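Local coordinates for protein flavodoxin (Fusobacterium nucleatum, PDB 6OHK) that binds flavin mononucleotide and carries electrons, probably to several redox enzymes, at residues 5-10 and 27-32; 22-27 and 156-161. The protein carries 1 engineered substitution. All coordinates share one frame; numbering follows the deposited sequence.

Interaction 1: 5-10 and 27-32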
ATOM      1  N   LYS A   5      15.413  -7.807  -6.489  1.00 12.27           N
ATOM      2  CA  LYS A   5      15.333  -6.650  -7.364  1.00 12.06           C
ATOM      3  C   LYS A   5      14.886  -5.436  -6.558  1.00 11.29           C
ATOM      4  O   LYS A   5      14.228  -5.560  -5.519  1.00 11.36           O
ATOM      5  CB  LYS A   5      14.377  -6.907  -8.522  1.00 12.89           C
ATOM      6  CG  LYS A   5      14.943  -7.953  -9.450  1.00 16.84           C
ATOM      7  CD  LYS A   5      14.041  -8.286 -10.611  1.00 18.68           C
ATOM      8  CE  LYS A   5      14.781  -9.161 -11.628  1.00 30.14           C
ATOM      9  NZ  LYS A   5      13.871  -9.716 -12.671  1.00 45.54           N
ATOM     10  N   THR A   6      15.256  -4.263  -7.034  1.00 11.29           N
ATOM     11  CA  THR A   6      14.938  -3.037  -6.327  1.00 11.00           C
ATOM     12  C   THR A   6      13.433  -2.907  -6.117  1.00 10.46           C
ATOM     13  O   THR A   6      12.635  -3.174  -7.027  1.00 11.28           O
ATOM     14  CB  THR A   6      15.459  -1.848  -7.122  1.00 12.22           C
ATOM     15  OG1 THR A   6      16.875  -2.030  -7.286  1.00 14.33           O
ATOM     16  CG2 THR A   6      15.205  -0.534  -6.425  1.00 12.84           C
ATOM     17  N   ILE A   7      13.074  -2.473  -4.922  1.00 10.03           N
ATOM     18  CA  ILE A   7      11.687  -2.232  -4.548  1.00  9.62           C
ATOM     19  C   ILE A   7      11.359  -0.767  -4.795  1.00  9.62           C
ATOM     20  O   ILE A   7      12.030   0.125  -4.280  1.00 10.91           O
ATOM     21  CB  ILE A   7      11.485  -2.591  -3.077  1.00 10.43           C
ATOM     22  CG1 ILE A   7      11.782  -4.074  -2.828  1.00 10.76           C
ATOM     23  CG2 ILE A   7      10.065  -2.254  -2.645  1.00 10.99           C
ATOM     24  CD1 ILE A   7      12.112  -4.404  -1.381  1.00 12.98           C
ATOM     25  N   GLY A   8      10.328  -0.525  -5.578  1.00  8.53           N
ATOM     26  CA  GLY A   8       9.818   0.829  -5.760  1.00  8.53           C
ATOM     27  C   GLY A   8       8.720   1.140  -4.773  1.00  8.01           C
ATOM     28  O   GLY A   8       7.712   0.429  -4.740  1.00  8.27           O
ATOM     29  N   ILE A   9       8.912   2.173  -3.969  1.00  8.59           N
ATOM     30  CA  ILE A   9       7.948   2.603  -2.964  1.00  7.77           C
ATOM     31  C   ILE A   9       7.314   3.894  -3.444  1.00  8.03           C
ATOM     32  O   ILE A   9       8.025   4.882  -3.687  1.00  9.29           O
ATOM     33  CB  ILE A   9       8.639   2.820  -1.613  1.00  8.60           C
ATOM     34  CG1 ILE A   9       9.428   1.581  -1.193  1.00 10.14           C
ATOM     35  CG2 ILE A   9       7.617   3.238  -0.568  1.00 10.15           C
ATOM     36  CD1 ILE A   9      10.290   1.816   0.030  1.00 12.92           C
ATOM     37  N   PHE A  10       6.005   3.899  -3.598  1.00  7.54           N
ATOM     38  CA  PHE A  10       5.264   5.045  -4.121  1.00  7.36           C
ATOM     39  C   PHE A  10       4.207   5.440  -3.104  1.00  7.55           C
ATOM     40  O   PHE A  10       3.454   4.580  -2.655  1.00  7.86           O
ATOM     41  CB  PHE A  10       4.590   4.666  -5.427  1.00  7.91           C
ATOM     42  CG  PHE A  10       5.585   4.433  -6.548  1.00  8.24           C
ATOM     43  CD1 PHE A  10       6.280   3.222  -6.675  1.00  8.11           C
ATOM     44  CD2 PHE A  10       5.873   5.444  -7.443  1.00  8.65           C
ATOM     45  CE1 PHE A  10       7.226   3.063  -7.649  1.00  9.14           C
ATOM     46  CE2 PHE A  10       6.827   5.273  -8.433  1.00  9.10           C
ATOM     47  CZ  PHE A  10       7.491   4.097  -8.525  1.00  9.67           C
ATOM     48  N   PHE A  27      13.215   1.799   6.802  1.00 11.09           N
ATOM     49  CA  PHE A  27      14.095   1.256   7.827  1.00 11.30           C
ATOM     50  C   PHE A  27      14.068  -0.259   7.828  1.00 11.65           C
ATOM     51  O   PHE A  27      15.119  -0.912   7.930  1.00 12.11           O
ATOM     52  CB  PHE A  27      13.732   1.822   9.197  1.00 12.39           C
ATOM     53  CG  PHE A  27      14.614   1.286  10.275  1.00 14.58           C
ATOM     54  CD1 PHE A  27      15.817   1.859  10.530  1.00 16.97           C
ATOM     55  CD2 PHE A  27      14.252   0.171  10.965  1.00 15.42           C
ATOM     56  CE1 PHE A  27      16.665   1.305  11.524  1.00 17.19           C
ATOM     57  CE2 PHE A  27      15.088  -0.383  11.929  1.00 20.27           C
ATOM     58  CZ  PHE A  27      16.281   0.192  12.176  1.00 16.88           C
ATOM     59  N   PHE A  28      12.895  -0.868   7.724  1.00 11.60           N
ATOM     60  CA  PHE A  28      12.842  -2.324   7.672  1.00 13.65           C
ATOM     61  C   PHE A  28      13.487  -2.878   6.415  1.00 14.75           C
ATOM     62  O   PHE A  28      13.951  -4.036   6.437  1.00 18.85           O
ATOM     63  CB  PHE A  28      11.405  -2.821   7.782  1.00 16.91           C
ATOM     64  CG  PHE A  28      10.832  -2.700   9.146  1.00 17.09           C
ATOM     65  CD1 PHE A  28      11.349  -3.459  10.197  1.00 20.37           C
ATOM     66  CD2 PHE A  28       9.757  -1.858   9.397  1.00 17.54           C
ATOM     67  CE1 PHE A  28      10.811  -3.346  11.471  1.00 21.28           C
ATOM     68  CE2 PHE A  28       9.224  -1.745  10.664  1.00 20.90           C
ATOM     69  CZ  PHE A  28       9.739  -2.492  11.702  1.00 21.30           C
ATOM     70  N   LEU A  29      13.573  -2.096   5.350  1.00 12.77           N
ATOM     71  CA  LEU A  29      14.293  -2.457   4.120  1.00 14.54           C
ATOM     72  C   LEU A  29      15.718  -1.888   4.078  1.00 17.69           C
ATOM     73  O   LEU A  29      16.299  -1.720   2.987  1.00 19.75           O
ATOM     74  CB  LEU A  29      13.554  -1.914   2.911  1.00 13.72           C
ATOM     75  CG  LEU A  29      12.165  -2.430   2.690  1.00 12.13           C
ATOM     76  CD1 LEU A  29      11.494  -1.647   1.588  1.00 14.78           C
ATOM     77  CD2 LEU A  29      12.185  -3.922   2.375  1.00 12.93           C
ATOM     78  N   LYS A  30      16.304  -1.611   5.246  1.00 17.99           N
ATOM     79  CA  LYS A  30      17.592  -0.911   5.299  1.00 24.32           C
ATOM     80  C   LYS A  30      18.638  -1.572   4.415  1.00 17.01           C
ATOM     81  O   LYS A  30      19.442  -0.881   3.780  1.00 32.54           O
ATOM     82  CB  LYS A  30      18.148  -0.909   6.730  1.00 33.36           C
ATOM     83  CG  LYS A  30      17.588   0.112   7.699  1.00 45.58           C
ATOM     84  CD  LYS A  30      18.674   0.900   8.401  1.00 54.79           C
ATOM     85  CE  LYS A  30      18.949   2.218   7.704  1.00 48.05           C
ATOM     86  NZ  LYS A  30      17.753   3.107   7.759  1.00 48.11           N
ATOM     87  N   LYS A  31      18.712  -2.898   4.438  1.00 19.22           N
ATOM     88  CA  LYS A  31      19.756  -3.669   3.761  1.00 25.09           C
ATOM     89  C   LYS A  31      19.374  -4.126   2.355  1.00 26.01           C
ATOM     90  O   LYS A  31      20.108  -4.909   1.742  1.00 24.41           O
ATOM     91  CB  LYS A  31      20.071  -4.938   4.578  1.00 31.49           C
ATOM     92  CG  LYS A  31      20.540  -4.706   6.008  1.00 43.47           C
ATOM     93  CD  LYS A  31      21.424  -3.468   6.154  1.00 51.92           C
ATOM     94  CE  LYS A  31      22.694  -3.554   5.316  1.00 45.75           C
ATOM     95  NZ  LYS A  31      23.378  -2.230   5.236  1.00 57.12           N
ATOM     96  N   ASP A  32      18.226  -3.715   1.870  1.00 15.01           N
ATOM     97  CA  ASP A  32      17.679  -4.091   0.581  1.00 14.92           C
ATOM     98  C   ASP A  32      17.589  -2.836  -0.268  1.00 14.47           C
ATOM     99  O   ASP A  32      17.349  -1.745   0.253  1.00 20.31           O
ATOM    100  CB  ASP A  32      16.260  -4.630   0.784  1.00 16.91           C
ATOM    101  CG  ASP A  32      16.220  -5.823   1.718  1.00 24.96           C
ATOM    102  OD1 ASP A  32      17.050  -6.734   1.550  1.00 24.11           O
ATOM    103  OD2 ASP A  32      15.359  -5.846   2.623  1.00 26.88           O
TER

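Interaction 2: 22-27 and 156-161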
ATOM      1  N   VAL A  22       6.313   5.607   5.569  1.00  8.63           N
ATOM      2  CA  VAL A  22       7.305   5.281   4.567  1.00  9.58           C
ATOM      3  C   VAL A  22       8.686   5.209   5.189  1.00  9.25           C
ATOM      4  O   VAL A  22       9.474   4.321   4.855  1.00 10.37           O
ATOM      5  CB  VAL A  22       7.216   6.276   3.402  1.00  9.78           C
ATOM      6  CG1 VAL A  22       8.424   6.172   2.457  1.00 12.51           C
ATOM      7  CG2 VAL A  22       5.906   6.078   2.669  1.00 11.71           C
ATOM      8  N   ASP A  23       9.005   6.118   6.102  1.00 11.09           N
ATOM      9  CA  ASP A  23      10.290   6.044   6.798  1.00 11.35           C
ATOM     10  C   ASP A  23      10.447   4.742   7.565  1.00 12.00           C
ATOM     11  O   ASP A  23      11.540   4.155   7.589  1.00 12.69           O
ATOM     12  CB  ASP A  23      10.438   7.224   7.760  1.00 16.92           C
ATOM     13  CG  ASP A  23      10.703   8.537   7.054  1.00 28.09           C
ATOM     14  OD1 ASP A  23      11.146   8.527   5.882  1.00 31.26           O
ATOM     15  OD2 ASP A  23      10.482   9.591   7.698  1.00 38.79           O
ATOM     16  N   GLU A  24       9.380   4.253   8.183  1.00 11.06           N
ATOM     17  CA  GLU A  24       9.442   2.969   8.865  1.00 12.29           C
ATOM     18  C   GLU A  24       9.649   1.823   7.887  1.00 10.59           C
ATOM     19  O   GLU A  24      10.451   0.909   8.148  1.00 11.82           O
ATOM     20  CB  GLU A  24       8.181   2.759   9.711  1.00 14.33           C
ATOM     21  CG  GLU A  24       8.074   3.805  10.803  1.00 21.60           C
ATOM     22  CD  GLU A  24       6.895   3.653  11.748  1.00 35.18           C
ATOM     23  OE1 GLU A  24       6.979   2.794  12.643  1.00 30.41           O
ATOM     24  OE2 GLU A  24       5.905   4.413  11.616  1.00 24.27           O
ATOM     25  N   ILE A  25       8.933   1.823   6.765  1.00  9.94           N
ATOM     26  CA  ILE A  25       9.132   0.815   5.733  1.00 10.06           C
ATOM     27  C   ILE A  25      10.580   0.817   5.264  1.00 10.44           C
ATOM     28  O   ILE A  25      11.222  -0.238   5.159  1.00 11.12           O
ATOM     29  CB  ILE A  25       8.164   1.061   4.558  1.00  9.63           C
ATOM     30  CG1 ILE A  25       6.727   0.764   4.985  1.00 11.25           C
ATOM     31  CG2 ILE A  25       8.574   0.236   3.342  1.00 11.44           C
ATOM     32  CD1 ILE A  25       5.677   1.265   3.988  1.00 12.56           C
ATOM     33  N   GLU A  26      11.113   1.993   4.969  1.00 10.21           N
ATOM     34  CA  GLU A  26      12.486   2.096   4.496  1.00 11.31           C
ATOM     35  C   GLU A  26      13.459   1.538   5.520  1.00 11.39           C
ATOM     36  O   GLU A  26      14.444   0.876   5.154  1.00 12.83           O
ATOM     37  CB  GLU A  26      12.830   3.547   4.180  1.00 11.91           C
ATOM     38  CG  GLU A  26      12.118   4.086   2.956  1.00 12.32           C
ATOM     39  CD  GLU A  26      12.528   5.500   2.625  1.00 15.46           C
ATOM     40  OE1 GLU A  26      13.316   6.099   3.399  1.00 20.66           O
ATOM     41  OE2 GLU A  26      12.073   6.041   1.603  1.00 15.80           O
ATOM     42  N   PHE A  27      13.215   1.799   6.802  1.00 11.09           N
ATOM     43  CA  PHE A  27      14.095   1.256   7.827  1.00 11.30           C
ATOM     44  C   PHE A  27      14.068  -0.259   7.828  1.00 11.65           C
ATOM     45  O   PHE A  27      15.119  -0.912   7.930  1.00 12.11           O
ATOM     46  CB  PHE A  27      13.732   1.822   9.197  1.00 12.39           C
ATOM     47  CG  PHE A  27      14.614   1.286  10.275  1.00 14.58           C
ATOM     48  CD1 PHE A  27      15.817   1.859  10.530  1.00 16.97           C
ATOM     49  CD2 PHE A  27      14.252   0.171  10.965  1.00 15.42           C
ATOM     50  CE1 PHE A  27      16.665   1.305  11.524  1.00 17.19           C
ATOM     51  CE2 PHE A  27      15.088  -0.383  11.929  1.00 20.27           C
ATOM     52  CZ  PHE A  27      16.281   0.192  12.176  1.00 16.88           C
ATOM     53  N   LYS A 156       5.166  -3.122  14.586  1.00 14.90           N
ATOM     54  CA  LYS A 156       5.076  -4.565  14.397  1.00 15.67           C
ATOM     55  C   LYS A 156       4.253  -4.909  13.165  1.00 13.28           C
ATOM     56  O   LYS A 156       4.573  -5.858  12.424  1.00 13.63           O
ATOM     57  CB  LYS A 156       4.494  -5.243  15.636  1.00 19.53           C
ATOM     58  CG  LYS A 156       4.250  -6.735  15.467  1.00 24.46           C
ATOM     59  CD  LYS A 156       3.773  -7.369  16.762  1.00 33.43           C
ATOM     60  CE  LYS A 156       4.358  -8.758  16.944  1.00 43.79           C
ATOM     61  NZ  LYS A 156       4.004  -9.676  15.829  1.00 33.47           N
ATOM     62  N   ARG A 157       3.185  -4.146  12.916  1.00 11.99           N
ATOM     63  CA  ARG A 157       2.391  -4.415  11.722  1.00 11.69           C
ATOM     64  C   ARG A 157       3.241  -4.286  10.473  1.00 10.43           C
ATOM     65  O   ARG A 157       3.211  -5.165   9.596  1.00 10.47           O
ATOM     66  CB  ARG A 157       1.184  -3.495  11.643  1.00 11.54           C
ATOM     67  CG  ARG A 157       0.047  -3.894  12.561  1.00 11.24           C
ATOM     68  CD  ARG A 157      -1.075  -2.893  12.576  1.00 11.09           C
ATOM     69  NE  ARG A 157      -2.243  -3.430  13.259  1.00 11.69           N
ATOM     70  CZ  ARG A 157      -3.301  -2.707  13.600  1.00 11.04           C
ATOM     71  NH1 ARG A 157      -3.322  -1.401  13.424  1.00 11.14           N
ATOM     72  NH2 ARG A 157      -4.349  -3.310  14.124  1.00 11.75           N
ATOM     73  N   ILE A 158       4.022  -3.225  10.383  1.00 10.60           N
ATOM     74  CA  ILE A 158       4.879  -3.028   9.217  1.00 10.62           C
ATOM     75  C   ILE A 158       5.967  -4.092   9.160  1.00 11.35           C
ATOM     76  O   ILE A 158       6.215  -4.676   8.104  1.00 10.96           O
ATOM     77  CB  ILE A 158       5.472  -1.611   9.210  1.00 10.52           C
ATOM     78  CG1 ILE A 158       4.377  -0.557   9.046  1.00 11.70           C
ATOM     79  CG2 ILE A 158       6.527  -1.486   8.108  1.00 12.69           C
ATOM     80  CD1 ILE A 158       4.876   0.856   9.165  1.00 12.41           C
ATOM     81  N   GLY A 159       6.681  -4.316  10.267  1.00 12.67           N
ATOM     82  CA  GLY A 159       7.792  -5.265  10.229  1.00 13.18           C
ATOM     83  C   GLY A 159       7.344  -6.653   9.833  1.00 12.87           C
ATOM     84  O   GLY A 159       7.991  -7.320   9.023  1.00 13.53           O
ATOM     85  N   ASP A 160       6.235  -7.117  10.395  1.00 13.23           N
ATOM     86  CA  ASP A 160       5.732  -8.427  10.039  1.00 13.20           C
ATOM     87  C   ASP A 160       5.328  -8.479   8.574  1.00 11.72           C
ATOM     88  O   ASP A 160       5.538  -9.483   7.891  1.00 13.10           O
ATOM     89  CB  ASP A 160       4.497  -8.764  10.868  1.00 14.46           C
ATOM     90  CG  ASP A 160       4.798  -9.080  12.317  1.00 19.61           C
ATOM     91  OD1 ASP A 160       5.978  -9.214  12.706  1.00 20.22           O
ATOM     92  OD2 ASP A 160       3.790  -9.190  13.064  1.00 20.11           O
ATOM     93  N   TRP A 161       4.703  -7.407   8.083  1.00 11.07           N
ATOM     94  CA  TRP A 161       4.234  -7.389   6.699  1.00  9.67           C
ATOM     95  C   TRP A 161       5.393  -7.373   5.705  1.00 10.83           C
ATOM     96  O   TRP A 161       5.364  -8.073   4.694  1.00 10.94           O
ATOM     97  CB  TRP A 161       3.349  -6.160   6.530  1.00  9.92           C
ATOM     98  CG  TRP A 161       2.654  -6.027   5.227  1.00  9.63           C
ATOM     99  CD1 TRP A 161       1.550  -6.715   4.825  1.00 10.55           C
ATOM    100  CD2 TRP A 161       2.983  -5.134   4.160  1.00  9.23           C
ATOM    101  NE1 TRP A 161       1.160  -6.301   3.584  1.00 10.73           N
ATOM    102  CE2 TRP A 161       2.029  -5.341   3.141  1.00  9.05           C
ATOM    103  CE3 TRP A 161       3.985  -4.195   3.962  1.00  9.77           C
ATOM    104  CZ2 TRP A 161       2.025  -4.602   1.966  1.00  9.76           C
ATOM    105  CZ3 TRP A 161       3.977  -3.481   2.769  1.00 10.28           C
ATOM    106  CH2 TRP A 161       3.005  -3.697   1.810  1.00  9.72           C
TER

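Interaction 1: 5-10 and 27-32
In the first beta-alpha-beta unit of the flavodoxin fold, strand 7-11, helix 17-28 and strand 34-38, Leu29 just past the helix packs back on Ile7 and Ile9 of the first strand. Leu29 is the first residue to depart from helical backbone angles after the helix, and it opens a type I turn that runs to Asp32 and leads the chain toward strand 34-38. The turn is closed by a bond from Asp32 N to Leu29 O (3.0 Å).

Every approach within 4.5 Å across the segments is between methyl carbons. Leu29 CD2 lies 3.8 Å from Ile7 CD1, and Leu29 CD1 lies 4.0 Å from Ile9 CD1, so the leucine fork spans two strand residues whose side chains emerge on one face of the sheet. Ile7 CD1 is also 4.1 Å from Leu29 CD1 and thus sits against both leucine methyls. Both isoleucines extend CG1 opposite the carbonyl carbon (chi1 -61° for Ile7, -54° for Ile9), and with nearly extended second torsions this brings each CD1 out toward the leucine, tip to tip.

Phe34 of the next strand and Ile162 of helix 154-166 also touch Leu29, while Ile53 of strand 51-59 touches Ile7. With methyl carbons making the close approaches and all three residues buried, the contact rests on dispersion and exclusion of water, with no directional bond to fix the leucine's rotation.

Interaction 2: 22-27 and 156-161
Ile158 meets Glu24 and Ile25 where helix 17-28 lies beside helix 154-166 on one face of the flavodoxin sheet. The backbones are nearest at Ile25 CA and Ile158 CA, 6.7 Å apart, a spacing that lets side chains meet directly.

The apolar contacts divide between the two branches of Ile158. Its CG2 methyl rests against the methylene of Ile25, 3.9 Å from CG1. The two side chains cross at about a right angle. The longer branch, with CG1 opposite the carbonyl carbon (chi1 -65°) and chi2 extended at 174°, carries CD1 to 3.9 Å from Glu24 CB. Glu24 therefore contributes the aliphatic root of its side chain here, and the same residue also touches Thr154 and Pro155 at the start of the partner helix. Leu143 of strand 139-145 lies against Ile158, and Ile9 of strand 7-11 against Ile25, which places the helix pair directly over the sheet.

Polar interactions stay within each helix or go to other parts of the fold. Lys156 NZ bridges to Asp160 OD2 at 2.8 Å, one turn along, meeting the syn lone pair of the carboxylate. Trp161 NE1 bonds to Gly120 O, and Glu26 OE2 to Thr36 OG1.

The chemistry of the interface is thus that of a branched aliphatic side chain set between an isoleucine and the carbon base of a glutamate: the helices are held together by van der Waals contact and burial, Glu24 meeting Ile158 through its CB, while the Lys156-Asp160 salt bridge lies away from the interface.

Interactions 1 and 2 both draw on helix 17-28 and its exit, and their centres lie 10 Å apart on the same side of the chain's centre. Interaction 1 joins the end of that helix to the strand beneath it, within one beta-alpha-beta unit; interaction 2 joins its C-terminal half to helix 154-166, far away in the sequence. Both are apolar and buried contacts, but the first brings methyl tips together, whereas the second reaches a partly exposed glutamate. They meet directly: Ile9 CD1, 4.1 Å from Ile25 CG2, links strand to helix, and Phe28 CD2, 3.5 Å from Ile158 CG2, links the end of one helix to the other.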